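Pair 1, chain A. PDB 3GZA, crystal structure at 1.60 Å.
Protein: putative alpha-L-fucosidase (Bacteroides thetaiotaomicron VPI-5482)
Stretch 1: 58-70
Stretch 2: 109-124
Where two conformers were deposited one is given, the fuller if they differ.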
# COMPACT_ATOMS: atom_id res chain seq x y z
N GLU A 58 2.07 24.18 7.22
CA GLU A 58 1.34 25.12 8.07
C GLU A 58 0.02 24.54 8.53
O GLU A 58 -0.86 25.26 8.98
CB GLU A 58 1.09 26.44 7.33
CG GLU A 58 2.35 27.22 6.99
CD GLU A 58 2.04 28.48 6.22
OE1 GLU A 58 1.54 29.42 6.85
OE2 GLU A 58 2.33 28.53 5.01
N LEU A 59 -0.09 23.22 8.49
CA LEU A 59 -1.36 22.57 8.87
C LEU A 59 -1.83 23.05 10.21
O LEU A 59 -1.08 23.04 11.19
CB LEU A 59 -1.19 21.07 8.92
CG LEU A 59 -2.50 20.37 9.33
CD1 LEU A 59 -3.42 20.38 8.16
CD2 LEU A 59 -2.31 18.90 9.79
N ASN A 60 -3.11 23.45 10.27
CA ASN A 60 -3.73 23.84 11.53
C ASN A 60 -5.22 23.55 11.46
O ASN A 60 -6.01 24.36 10.97
CB ASN A 60 -3.48 25.29 11.85
CG ASN A 60 -4.07 25.67 13.19
OD1 ASN A 60 -4.58 24.81 13.91
ND2 ASN A 60 -3.90 26.95 13.59
N THR A 61 -5.65 22.38 11.92
CA THR A 61 -7.07 22.05 11.87
C THR A 61 -7.91 22.94 12.79
O THR A 61 -9.13 23.03 12.53
CB THR A 61 -7.33 20.58 12.16
OG1 THR A 61 -6.70 20.27 13.38
CG2 THR A 61 -6.77 19.69 11.05
N ASP A 62 -7.31 23.61 13.77
CA ASP A 62 -8.10 24.56 14.56
C ASP A 62 -8.62 25.63 13.59
O ASP A 62 -9.73 26.09 13.76
CB ASP A 62 -7.30 25.23 15.67
CG ASP A 62 -7.04 24.35 16.87
OD1 ASP A 62 -7.62 23.27 16.98
OD2 ASP A 62 -6.20 24.82 17.74
N GLN A 63 -7.76 26.10 12.66
CA GLN A 63 -8.13 27.16 11.71
C GLN A 63 -9.27 26.70 10.80
O GLN A 63 -10.19 27.49 10.48
CB GLN A 63 -6.88 27.67 10.95
CG GLN A 63 -7.11 28.86 10.04
CD GLN A 63 -7.46 28.50 8.63
OE1 GLN A 63 -7.44 27.32 8.26
NE2 GLN A 63 -7.79 29.52 7.82
N TRP A 64 -9.22 25.44 10.41
CA TRP A 64 -10.30 24.86 9.58
C TRP A 64 -11.65 24.90 10.32
O TRP A 64 -12.66 25.34 9.78
CB TRP A 64 -10.01 23.39 9.32
CG TRP A 64 -8.80 23.04 8.54
CD1 TRP A 64 -7.73 23.85 8.24
CD2 TRP A 64 -8.46 21.75 8.08
NE1 TRP A 64 -6.78 23.11 7.56
CE2 TRP A 64 -7.19 21.82 7.48
CE3 TRP A 64 -9.13 20.53 8.09
CZ2 TRP A 64 -6.57 20.70 6.88
CZ3 TRP A 64 -8.51 19.41 7.50
CH2 TRP A 64 -7.25 19.52 6.91
N VAL A 65 -11.65 24.44 11.56
CA VAL A 65 -12.84 24.34 12.35
C VAL A 65 -13.37 25.73 12.68
O VAL A 65 -14.57 25.98 12.61
CB VAL A 65 -12.60 23.48 13.61
CG1 VAL A 65 -13.81 23.52 14.56
CG2 VAL A 65 -12.31 22.04 13.17
N GLN A 66 -12.50 26.67 13.01
CA GLN A 66 -12.99 28.01 13.29
C GLN A 66 -13.59 28.64 12.07
O GLN A 66 -14.55 29.39 12.17
CB GLN A 66 -11.85 28.90 13.77
CG GLN A 66 -11.41 28.56 15.18
CD GLN A 66 -10.19 29.33 15.60
OE1 GLN A 66 -9.07 29.10 15.10
NE2 GLN A 66 -10.40 30.24 16.52
N ALA A 67 -13.02 28.36 10.91
CA ALA A 67 -13.53 28.94 9.67
C ALA A 67 -14.96 28.44 9.41
O ALA A 67 -15.84 29.23 9.10
CB ALA A 67 -12.65 28.59 8.47
N ALA A 68 -15.20 27.15 9.61
CA ALA A 68 -16.54 26.53 9.41
C ALA A 68 -17.53 27.05 10.47
O ALA A 68 -18.71 27.33 10.21
CB ALA A 68 -16.39 25.05 9.49
N LYS A 69 -17.06 27.14 11.70
CA LYS A 69 -17.89 27.60 12.77
C LYS A 69 -18.43 28.98 12.50
O LYS A 69 -19.57 29.28 12.81
CB LYS A 69 -17.11 27.58 14.10
CG LYS A 69 -17.90 28.08 15.28
CD LYS A 69 -17.15 27.84 16.59
CE LYS A 69 -17.99 28.23 17.80
NZ LYS A 69 -17.25 28.11 19.08
N ALA A 70 -17.60 29.82 11.88
CA ALA A 70 -18.02 31.21 11.60
C ALA A 70 -19.20 31.31 10.65
O ALA A 70 -19.85 32.36 10.57
CB ALA A 70 -16.84 32.04 11.08
N ASP A 109 -1.30 12.48 12.25
CA ASP A 109 -2.63 11.90 12.21
C ASP A 109 -3.59 13.07 12.11
O ASP A 109 -3.90 13.73 13.10
CB ASP A 109 -2.89 11.05 13.42
CG ASP A 109 -4.17 10.25 13.29
OD1 ASP A 109 -5.15 10.75 12.68
OD2 ASP A 109 -4.20 9.14 13.86
N ILE A 110 -3.99 13.37 10.88
CA ILE A 110 -4.81 14.52 10.64
C ILE A 110 -6.24 14.27 11.12
O ILE A 110 -6.90 15.21 11.54
CB ILE A 110 -4.76 14.93 9.17
CG1 ILE A 110 -3.34 15.35 8.83
CG2 ILE A 110 -5.76 16.10 8.85
CD1 ILE A 110 -3.10 15.62 7.34
N VAL A 111 -6.70 13.02 11.09
CA VAL A 111 -8.02 12.70 11.65
C VAL A 111 -8.02 13.05 13.14
O VAL A 111 -8.98 13.64 13.66
CB VAL A 111 -8.39 11.23 11.39
CG1 VAL A 111 -9.70 10.89 12.13
CG2 VAL A 111 -8.52 10.95 9.88
N ARG A 112 -6.94 12.72 13.84
CA ARG A 112 -6.85 13.05 15.26
C ARG A 112 -6.82 14.56 15.50
O ARG A 112 -7.53 15.10 16.34
CB ARG A 112 -5.66 12.40 15.90
CG ARG A 112 -5.75 12.60 17.41
CD ARG A 112 -4.95 11.68 18.25
NE ARG A 112 -5.11 10.29 17.90
CZ ARG A 112 -6.18 9.53 18.21
NH1 ARG A 112 -7.20 10.02 18.89
NH2 ARG A 112 -6.19 8.25 17.86
N ASP A 113 -5.96 15.25 14.76
CA ASP A 113 -5.89 16.70 14.87
C ASP A 113 -7.31 17.26 14.69
O ASP A 113 -7.78 18.10 15.46
CB ASP A 113 -5.02 17.28 13.77
CG ASP A 113 -3.53 17.16 13.99
OD1 ASP A 113 -3.05 16.38 14.83
OD2 ASP A 113 -2.84 17.88 13.25
N PHE A 114 -7.98 16.77 13.66
CA PHE A 114 -9.31 17.25 13.26
C PHE A 114 -10.39 17.03 14.27
O PHE A 114 -11.12 17.98 14.63
CB PHE A 114 -9.69 16.57 11.95
CG PHE A 114 -10.99 17.02 11.38
CD1 PHE A 114 -11.05 18.16 10.64
CD2 PHE A 114 -12.15 16.30 11.57
CE1 PHE A 114 -12.25 18.61 10.13
CE2 PHE A 114 -13.37 16.74 11.01
CZ PHE A 114 -13.40 17.89 10.31
N VAL A 115 -10.48 15.81 14.80
CA VAL A 115 -11.53 15.58 15.78
C VAL A 115 -11.25 16.36 17.06
O VAL A 115 -12.17 16.90 17.70
CB VAL A 115 -11.76 14.09 16.10
CG1 VAL A 115 -12.17 13.28 14.84
CG2 VAL A 115 -10.55 13.47 16.78
N ASN A 116 -9.97 16.52 17.41
CA ASN A 116 -9.62 17.33 18.55
C ASN A 116 -10.05 18.80 18.35
O ASN A 116 -10.58 19.42 19.28
CB ASN A 116 -8.09 17.25 18.83
CG ASN A 116 -7.65 15.89 19.37
OD1 ASN A 116 -8.47 15.04 19.74
ND2 ASN A 116 -6.33 15.73 19.52
N SER A 117 -9.78 19.34 17.15
CA SER A 117 -10.14 20.71 16.82
C SER A 117 -11.64 20.88 16.87
O SER A 117 -12.13 21.86 17.41
CB SER A 117 -9.59 21.13 15.44
OG SER A 117 -8.18 21.14 15.48
N CYS A 118 -12.40 19.93 16.31
CA CYS A 118 -13.87 20.02 16.36
C CYS A 118 -14.32 20.20 17.80
O CYS A 118 -15.05 21.12 18.16
CB CYS A 118 -14.51 18.77 15.77
SG CYS A 118 -14.38 18.71 13.95
N ARG A 119 -13.88 19.29 18.66
CA ARG A 119 -14.35 19.30 20.04
C ARG A 119 -13.92 20.55 20.78
O ARG A 119 -14.64 21.06 21.65
CB ARG A 119 -13.89 18.03 20.75
CG ARG A 119 -14.58 16.79 20.19
CD ARG A 119 -14.18 15.49 20.84
NE ARG A 119 -14.82 14.36 20.12
CZ ARG A 119 -14.18 13.38 19.47
NH1 ARG A 119 -12.84 13.30 19.43
NH2 ARG A 119 -14.90 12.45 18.87
N LYS A 120 -12.73 21.05 20.47
CA LYS A 120 -12.21 22.28 21.09
C LYS A 120 -13.14 23.50 20.88
O LYS A 120 -13.32 24.32 21.80
CB LYS A 120 -10.81 22.60 20.54
CG LYS A 120 -10.16 23.88 21.06
CD LYS A 120 -8.72 24.04 20.60
CE LYS A 120 -8.13 25.36 20.97
NZ LYS A 120 -6.73 25.41 20.44
N TYR A 121 -13.72 23.59 19.69
CA TYR A 121 -14.58 24.69 19.30
C TYR A 121 -16.06 24.37 19.34
O TYR A 121 -16.90 25.17 18.94
CB TYR A 121 -14.17 25.27 17.96
CG TYR A 121 -12.77 25.83 18.03
CD1 TYR A 121 -12.52 27.03 18.62
CD2 TYR A 121 -11.70 25.10 17.51
CE1 TYR A 121 -11.20 27.53 18.72
CE2 TYR A 121 -10.41 25.57 17.59
CZ TYR A 121 -10.16 26.76 18.18
OH TYR A 121 -8.86 27.22 18.24
N GLY A 122 -16.39 23.18 19.82
CA GLY A 122 -17.78 22.84 19.98
C GLY A 122 -18.51 22.37 18.75
O GLY A 122 -19.73 22.55 18.66
N LEU A 123 -17.79 21.86 17.75
CA LEU A 123 -18.40 21.27 16.57
C LEU A 123 -18.30 19.76 16.76
O LEU A 123 -17.36 19.26 17.38
CB LEU A 123 -17.78 21.72 15.26
CG LEU A 123 -18.34 23.01 14.64
CD1 LEU A 123 -18.04 24.20 15.55
CD2 LEU A 123 -17.78 23.18 13.23
N GLN A 124 -19.33 19.05 16.30
CA GLN A 124 -19.35 17.59 16.39
C GLN A 124 -18.59 17.03 15.19
O GLN A 124 -18.90 17.33 14.04
CB GLN A 124 -20.79 17.10 16.39
CG GLN A 124 -21.56 17.58 17.64
CD GLN A 124 -23.07 17.34 17.57
OE1 GLN A 124 -23.53 16.23 17.75
NE2 GLN A 124 -23.84 18.40 17.35
O HOH W 1 -3.51 20.66 13.10

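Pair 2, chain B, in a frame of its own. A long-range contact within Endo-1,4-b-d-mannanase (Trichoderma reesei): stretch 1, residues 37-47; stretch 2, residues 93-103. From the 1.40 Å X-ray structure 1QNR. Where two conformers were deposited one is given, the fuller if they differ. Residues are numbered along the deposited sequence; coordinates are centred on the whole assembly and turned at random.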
# COMPACT_ATOMS: atom_id res chain seq x y z
N ASP B 37 -21.51 1.57 -4.83
CA ASP B 37 -20.64 0.43 -4.57
C ASP B 37 -19.43 0.80 -3.70
O ASP B 37 -19.01 0.01 -2.84
CB ASP B 37 -20.18 -0.18 -5.90
CG ASP B 37 -21.33 -0.74 -6.75
OD1 ASP B 37 -22.44 -0.93 -6.24
OD2 ASP B 37 -21.03 -0.93 -7.97
N VAL B 38 -18.92 2.03 -3.80
CA VAL B 38 -17.90 2.49 -2.83
C VAL B 38 -18.56 2.63 -1.46
O VAL B 38 -17.99 2.13 -0.43
CB VAL B 38 -17.34 3.88 -3.26
CG1 VAL B 38 -16.40 4.44 -2.18
CG2 VAL B 38 -16.64 3.79 -4.62
N ASP B 39 -19.79 3.17 -1.36
CA ASP B 39 -20.40 3.40 -0.04
C ASP B 39 -20.75 2.08 0.64
O ASP B 39 -20.49 1.92 1.85
CB ASP B 39 -21.65 4.28 -0.20
CG ASP B 39 -21.18 5.74 -0.53
OD1 ASP B 39 -20.15 6.30 -0.12
OD2 ASP B 39 -21.91 6.37 -1.21
N SER B 40 -21.25 1.05 -0.11
CA SER B 40 -21.56 -0.19 0.61
C SER B 40 -20.30 -0.89 1.09
O SER B 40 -20.25 -1.42 2.20
CB SER B 40 -22.47 -1.13 -0.22
OG SER B 40 -21.90 -1.47 -1.47
N THR B 41 -19.24 -0.88 0.28
CA THR B 41 -17.99 -1.54 0.66
C THR B 41 -17.36 -0.84 1.89
O THR B 41 -16.95 -1.50 2.87
CB THR B 41 -17.02 -1.49 -0.54
OG1 THR B 41 -17.64 -2.17 -1.67
CG2 THR B 41 -15.68 -2.21 -0.21
N PHE B 42 -17.29 0.51 1.86
CA PHE B 42 -16.72 1.22 3.03
C PHE B 42 -17.63 1.13 4.24
O PHE B 42 -17.10 1.09 5.40
CB PHE B 42 -16.38 2.68 2.63
CG PHE B 42 -15.08 2.84 1.90
CD1 PHE B 42 -14.31 1.78 1.42
CD2 PHE B 42 -14.58 4.13 1.75
CE1 PHE B 42 -13.04 1.99 0.80
CE2 PHE B 42 -13.36 4.34 1.14
CZ PHE B 42 -12.59 3.28 0.65
N SER B 43 -18.95 1.03 4.07
CA SER B 43 -19.82 0.78 5.24
C SER B 43 -19.44 -0.52 5.91
O SER B 43 -19.28 -0.66 7.14
CB SER B 43 -21.33 0.82 4.81
OG SER B 43 -22.16 0.56 5.99
N HIS B 44 -19.20 -1.61 5.15
CA HIS B 44 -18.85 -2.94 5.70
C HIS B 44 -17.47 -2.97 6.36
O HIS B 44 -17.28 -3.58 7.43
CB HIS B 44 -18.87 -3.95 4.53
CG HIS B 44 -20.20 -4.07 3.87
ND1 HIS B 44 -20.29 -4.64 2.61
CD2 HIS B 44 -21.49 -3.75 4.22
CE1 HIS B 44 -21.55 -4.63 2.18
NE2 HIS B 44 -22.32 -4.10 3.14
N ILE B 45 -16.48 -2.29 5.71
CA ILE B 45 -15.14 -2.22 6.36
C ILE B 45 -15.21 -1.44 7.68
O ILE B 45 -14.66 -1.91 8.69
CB ILE B 45 -14.16 -1.53 5.35
CG1 ILE B 45 -13.91 -2.45 4.18
CG2 ILE B 45 -12.83 -1.12 6.02
CD1 ILE B 45 -13.08 -1.80 3.04
N SER B 46 -15.92 -0.31 7.72
CA SER B 46 -16.03 0.47 8.96
C SER B 46 -16.81 -0.28 10.04
O SER B 46 -16.37 -0.32 11.21
CB SER B 46 -16.58 1.83 8.63
OG SER B 46 -16.91 2.56 9.84
N SER B 47 -17.96 -0.89 9.68
CA SER B 47 -18.71 -1.62 10.74
C SER B 47 -18.00 -2.86 11.25
O SER B 47 -18.20 -3.37 12.38
CB SER B 47 -20.13 -1.92 10.24
OG SER B 47 -20.11 -2.87 9.24
N ASP B 93 -11.55 10.70 -6.33
CA ASP B 93 -12.08 11.75 -5.43
C ASP B 93 -13.24 11.19 -4.60
O ASP B 93 -13.43 11.53 -3.41
CB ASP B 93 -12.64 12.94 -6.24
CG ASP B 93 -11.62 13.77 -6.98
OD1 ASP B 93 -10.41 13.68 -6.70
OD2 ASP B 93 -12.08 14.60 -7.83
N TYR B 94 -14.12 10.35 -5.19
CA TYR B 94 -15.25 9.80 -4.45
C TYR B 94 -14.81 8.87 -3.32
O TYR B 94 -15.41 8.75 -2.26
CB TYR B 94 -16.34 9.18 -5.38
CG TYR B 94 -17.61 8.94 -4.54
CD1 TYR B 94 -18.45 10.02 -4.22
CD2 TYR B 94 -17.91 7.71 -3.98
CE1 TYR B 94 -19.57 9.84 -3.40
CE2 TYR B 94 -19.01 7.53 -3.17
CZ TYR B 94 -19.84 8.60 -2.88
OH TYR B 94 -20.99 8.44 -2.10
N VAL B 95 -13.73 8.05 -3.61
CA VAL B 95 -13.16 7.20 -2.57
C VAL B 95 -12.70 8.01 -1.38
O VAL B 95 -12.96 7.63 -0.23
CB VAL B 95 -12.01 6.33 -3.19
CG1 VAL B 95 -11.29 5.53 -2.09
CG2 VAL B 95 -12.57 5.38 -4.22
N VAL B 96 -12.00 9.12 -1.64
CA VAL B 96 -11.59 9.98 -0.50
C VAL B 96 -12.82 10.63 0.19
O VAL B 96 -12.85 10.63 1.44
CB VAL B 96 -10.64 11.08 -0.99
CG1 VAL B 96 -10.27 12.06 0.12
CG2 VAL B 96 -9.38 10.45 -1.60
N GLN B 97 -13.85 11.03 -0.56
CA GLN B 97 -15.09 11.58 0.01
C GLN B 97 -15.75 10.55 0.93
O GLN B 97 -16.17 10.86 2.06
CB GLN B 97 -16.05 12.03 -1.14
CG GLN B 97 -17.38 12.54 -0.56
CD GLN B 97 -18.50 12.83 -1.52
OE1 GLN B 97 -19.73 12.87 -1.12
NE2 GLN B 97 -18.25 13.09 -2.77
N SER B 98 -15.84 9.28 0.48
CA SER B 98 -16.47 8.19 1.27
C SER B 98 -15.65 7.85 2.49
O SER B 98 -16.16 7.53 3.60
CB SER B 98 -16.68 6.97 0.31
OG SER B 98 -17.39 5.96 1.04
N ALA B 99 -14.29 7.87 2.37
CA ALA B 99 -13.44 7.62 3.58
C ALA B 99 -13.70 8.72 4.61
O ALA B 99 -13.81 8.44 5.83
CB ALA B 99 -11.95 7.61 3.16
N GLU B 100 -13.79 10.00 4.18
CA GLU B 100 -14.11 11.07 5.15
C GLU B 100 -15.46 10.81 5.83
O GLU B 100 -15.57 10.98 7.08
CB GLU B 100 -14.17 12.42 4.40
CG GLU B 100 -12.81 12.91 3.85
CD GLU B 100 -12.91 14.19 3.06
OE1 GLU B 100 -13.99 14.60 2.60
OE2 GLU B 100 -11.82 14.78 2.84
N GLN B 101 -16.47 10.37 5.10
CA GLN B 101 -17.80 10.15 5.68
C GLN B 101 -17.84 8.97 6.62
O GLN B 101 -18.61 8.98 7.62
CB GLN B 101 -18.80 9.91 4.53
CG GLN B 101 -20.23 9.49 4.89
CD GLN B 101 -21.01 9.14 3.60
OE1 GLN B 101 -20.89 9.90 2.60
NE2 GLN B 101 -21.65 8.01 3.78
N HIS B 102 -17.08 7.90 6.34
CA HIS B 102 -17.08 6.66 7.10
C HIS B 102 -15.98 6.64 8.16
O HIS B 102 -15.78 5.59 8.81
CB HIS B 102 -17.03 5.40 6.19
CG HIS B 102 -18.26 5.14 5.36
ND1 HIS B 102 -18.39 5.58 4.07
CD2 HIS B 102 -19.46 4.48 5.68
CE1 HIS B 102 -19.60 5.22 3.59
NE2 HIS B 102 -20.19 4.59 4.54
N ASN B 103 -15.22 7.70 8.33
CA ASN B 103 -14.16 7.80 9.32
C ASN B 103 -13.06 6.74 9.08
O ASN B 103 -12.60 6.10 10.05
CB ASN B 103 -14.77 7.72 10.76
CG ASN B 103 -15.85 8.80 11.01
OD1 ASN B 103 -15.51 9.97 10.86
ND2 ASN B 103 -17.07 8.37 11.30
O HOH W 2 -14.53 3.91 11.03

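The sharpest difference lies at one matched position, A:Val65 in pair 1 and B:Phe42 in pair 2. The helix axes approach to 8.5 Å in pair 1, which has the valine, and to 9.8 Å in pair 2, which has the phenylalanine. A:Val65 reaches A:Ser117 (CG2 to CB, 3.7 Å) and A:Tyr121 (CG1 to CB, 3.8 Å). B:Phe42 is a knob among B:Val95, B:Ser98, B:Ala99 and B:His102, its CZ 3.8 Å from B:Val95 CG1 and its ring edge turned to the backbone atoms B:Val95 O and B:Ala99 N.

The frame beneath is common. In each pair two helices run in the same general direction, crossing at -44° in pair 1 and -38° in pair 2, and 14 central residues superpose to 0.7 Å.

Within that frame one polar rule is kept. A:Asp62 matches B:Asp39 and A:Ser117 matches B:Ser98, and both aspartates, at chi1 m, leave CA sideways and bring their carboxylates to the other helix. A:Asp62 OD1 lies 2.7 Å from A:Ser117 OG; B:Ser98 OG donates to B:Asp39 OD1 at 3.0 Å. The second oxygen is satisfied from different places. In pair 1, A:Lys120 NZ forms a salt bridge with A:Asp62 OD2 at 2.8 Å. In pair 2, B:Tyr94 OH donates to B:Asp39 OD2 in a very short bond of 2.4 Å, from the position matching A:Asp113.

One residue earlier, A:Thr61 overlays B:Val38, side-chain centres 0.4 Å apart. The shape is nearly conserved but the chemistry is not: A:Thr61 OG1 hydrogen-bonds A:Ser117 OG at 2.7 Å, whereas B:Val38 CG1 simply packs on B:Ser98 CB at 3.6 Å. A water also links A:Thr61 N (3.0 Å) to A:Asp113 OD2 (2.9 Å).

Near the end of the second helix, a ring serves as the knob in both pairs: A:Tyr121 and B:His102, both at chi1 m. The face of A:Tyr121 takes A:Gln66 CG, 3.7 Å from the ring centroid; B:His102 takes B:Phe42 CB, 4.2 Å from its centroid, and is tied to its own helix by ND1 donating to B:Ser98 O at 3.0 Å. A Schellman motif follows each, at A:Gly122 and B:Asn103. Beside it, extended A:Lys69 gives NZ to A:Tyr121 O at 3.0 Å, while the shorter B:Ser46 shares a water with the matching carbonyl: the water lies 3.0 Å from B:Ser46 OG and 3.1 Å from B:His102 O.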